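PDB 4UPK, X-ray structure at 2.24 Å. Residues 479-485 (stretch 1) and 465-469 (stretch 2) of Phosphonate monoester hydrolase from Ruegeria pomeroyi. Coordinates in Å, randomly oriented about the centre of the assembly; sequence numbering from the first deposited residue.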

# COMPACT_ATOMS: atom_id res chain seq x y z
N MET A 479 44.01 -4.91 1.38
CA MET A 479 44.90 -5.07 0.25
C MET A 479 45.26 -3.67 -0.20
O MET A 479 44.45 -2.76 -0.11
CB MET A 479 44.27 -5.85 -0.93
CG MET A 479 43.63 -7.15 -0.54
SD MET A 479 43.27 -8.14 -1.99
CE MET A 479 42.05 -9.25 -1.36
N LEU A 480 46.47 -3.49 -0.66
CA LEU A 480 46.91 -2.21 -1.19
C LEU A 480 47.77 -2.43 -2.43
O LEU A 480 48.78 -3.11 -2.35
CB LEU A 480 47.62 -1.36 -0.14
CG LEU A 480 47.94 0.08 -0.57
CD1 LEU A 480 46.68 0.91 -0.70
CD2 LEU A 480 48.93 0.71 0.39
N PHE A 481 47.33 -1.89 -3.58
CA PHE A 481 48.01 -2.01 -4.86
C PHE A 481 48.46 -0.63 -5.33
O PHE A 481 47.64 0.26 -5.50
CB PHE A 481 47.11 -2.72 -5.91
CG PHE A 481 46.48 -4.01 -5.41
CD1 PHE A 481 47.26 -5.11 -5.08
CD2 PHE A 481 45.10 -4.12 -5.31
CE1 PHE A 481 46.68 -6.29 -4.61
CE2 PHE A 481 44.51 -5.32 -4.86
CZ PHE A 481 45.31 -6.39 -4.52
N ASP A 482 49.77 -0.45 -5.51
CA ASP A 482 50.38 0.78 -5.98
C ASP A 482 50.56 0.73 -7.51
O ASP A 482 51.35 -0.08 -8.02
CB ASP A 482 51.73 0.98 -5.26
CG ASP A 482 52.51 2.25 -5.60
OD1 ASP A 482 51.97 3.11 -6.35
OD2 ASP A 482 53.67 2.36 -5.15
N HIS A 483 49.84 1.59 -8.24
CA HIS A 483 49.92 1.66 -9.69
C HIS A 483 51.19 2.37 -10.24
O HIS A 483 51.45 2.32 -11.44
CB HIS A 483 48.59 2.10 -10.34
CG HIS A 483 47.42 1.23 -9.93
ND1 HIS A 483 47.29 -0.08 -10.39
CD2 HIS A 483 46.38 1.51 -9.11
CE1 HIS A 483 46.18 -0.54 -9.84
NE2 HIS A 483 45.59 0.38 -9.06
N GLN A 484 52.00 2.96 -9.35
CA GLN A 484 53.29 3.56 -9.67
C GLN A 484 54.41 2.52 -9.42
O GLN A 484 55.55 2.73 -9.82
CB GLN A 484 53.54 4.82 -8.83
CG GLN A 484 53.11 6.11 -9.52
CD GLN A 484 53.19 7.32 -8.62
OE1 GLN A 484 52.25 8.11 -8.55
NE2 GLN A 484 54.30 7.49 -7.90
N GLY A 485 54.04 1.41 -8.77
CA GLY A 485 54.91 0.27 -8.46
C GLY A 485 54.51 -0.94 -9.28
O GLY A 485 54.41 -0.85 -10.51
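Stretch 2 465-469: ARFTL

The most distinctive feature of this contact is the side-on, two-pronged clasp between R466 and D482, in which one carboxylate takes two bonds from the guanidinium: R466 NE donates to D482 OD1 at 2.9 Å and R466 NH2 to D482 OD2 at 3.0 Å, forming a salt bridge. The arginine side chain is fully extended, with chi1, chi2 and chi3 all t, and although its CA-to-CB bond points sideways, this extension brings the charged end to D482. The carboxylate lies near the guanidinium plane, at its edge, while Q484 NE2 lies over one face of the same group.

The salt bridge sits at one end of a short antiparallel pairing. F467 to L469 form a strand running against M479 to D482, with 168° between their N-to-C directions and a closest axial approach of 4.7 Å; A465 and R466 precede it as loop. In register, L469 faces L480, T468 faces F481 and F467 faces D482, with CA–CA distances of 4.8, 5.0 and 4.7 Å. The middle pair is the hydrogen-bonded one: F481 N donates to T468 O, and T468 N to F481 O, each at 2.9 Å. The carbonyls also receive CA-H...O contacts, F467 CA to F481 O at 3.2 Å and L480 CA to T468 O at 3.4 Å; at the far end, L469 CA approaches M479 O at 3.4 Å. Beyond the strand pairing, the backbone contact continues through H483 N, which donates to R466 O at 2.7 Å.

Alternation along the strands places L480, D482, F467 and L469 on one face of the sheet. There L480 CD1 packs 3.8 Å from F467 CD1 and 4.4 Å from L469 CB, and D482 CB lies 3.7 Å from F467 CE1. D482 OD1 is over one face of the F467 ring, so the carboxylate that binds R466 also borders this aromatic side chain. F481 and T468 occupy the other face, where F481 CD2 lies 4.1 Å from T468 CB. The T468 hydroxyl is linked to the imidazole of H483, with T468 OG1 and H483 NE2 2.8 Å apart in a hydrogen bond at the ring edge.

After D482, stretch 1 leaves the strand in a type I turn to G485, closed by a bond from G485 N to D482 O of 3.2 Å. Q484 N donates to D482 OD1 at 3.0 Å, so this oxygen accepts from both the turn and R466. Together the stretches bury 573 Å², with R466 contributing the largest share, 104 Å².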

# COMPACT_ATOMS: atom_id res chain seq x y z
N ALA A 465 43.92 7.56 -7.94
CA ALA A 465 44.80 7.77 -9.11
C ALA A 465 46.08 6.89 -9.08
O ALA A 465 46.55 6.42 -10.13
CB ALA A 465 45.18 9.24 -9.21
N ARG A 466 46.63 6.67 -7.86
CA ARG A 466 47.83 5.88 -7.61
C ARG A 466 47.52 4.50 -6.97
O ARG A 466 48.09 3.49 -7.38
CB ARG A 466 48.81 6.67 -6.73
CG ARG A 466 50.10 5.89 -6.46
CD ARG A 466 51.11 6.67 -5.69
NE ARG A 466 52.20 5.79 -5.29
CZ ARG A 466 53.02 6.02 -4.28
NH1 ARG A 466 52.88 7.11 -3.54
NH2 ARG A 466 53.96 5.15 -3.98
N PHE A 467 46.68 4.47 -5.94
CA PHE A 467 46.41 3.23 -5.23
C PHE A 467 45.03 2.64 -5.41
O PHE A 467 44.08 3.33 -5.80
CB PHE A 467 46.66 3.42 -3.73
CG PHE A 467 48.07 3.76 -3.30
CD1 PHE A 467 49.01 2.77 -3.06
CD2 PHE A 467 48.43 5.08 -3.03
CE1 PHE A 467 50.30 3.08 -2.60
CE2 PHE A 467 49.72 5.39 -2.57
CZ PHE A 467 50.65 4.39 -2.39
N THR A 468 44.93 1.34 -5.09
CA THR A 468 43.68 0.59 -4.98
C THR A 468 43.72 -0.04 -3.60
O THR A 468 44.68 -0.73 -3.26
CB THR A 468 43.45 -0.41 -6.12
OG1 THR A 468 43.35 0.30 -7.35
CG2 THR A 468 42.18 -1.25 -5.92
N LEU A 469 42.71 0.25 -2.81
CA LEU A 469 42.55 -0.26 -1.46
C LEU A 469 41.35 -1.23 -1.43
O LEU A 469 40.30 -0.93 -2.01
CB LEU A 469 42.32 0.92 -0.47
CG LEU A 469 41.85 0.54 0.95
CD1 LEU A 469 42.99 0.05 1.82
CD2 LEU A 469 41.17 1.68 1.57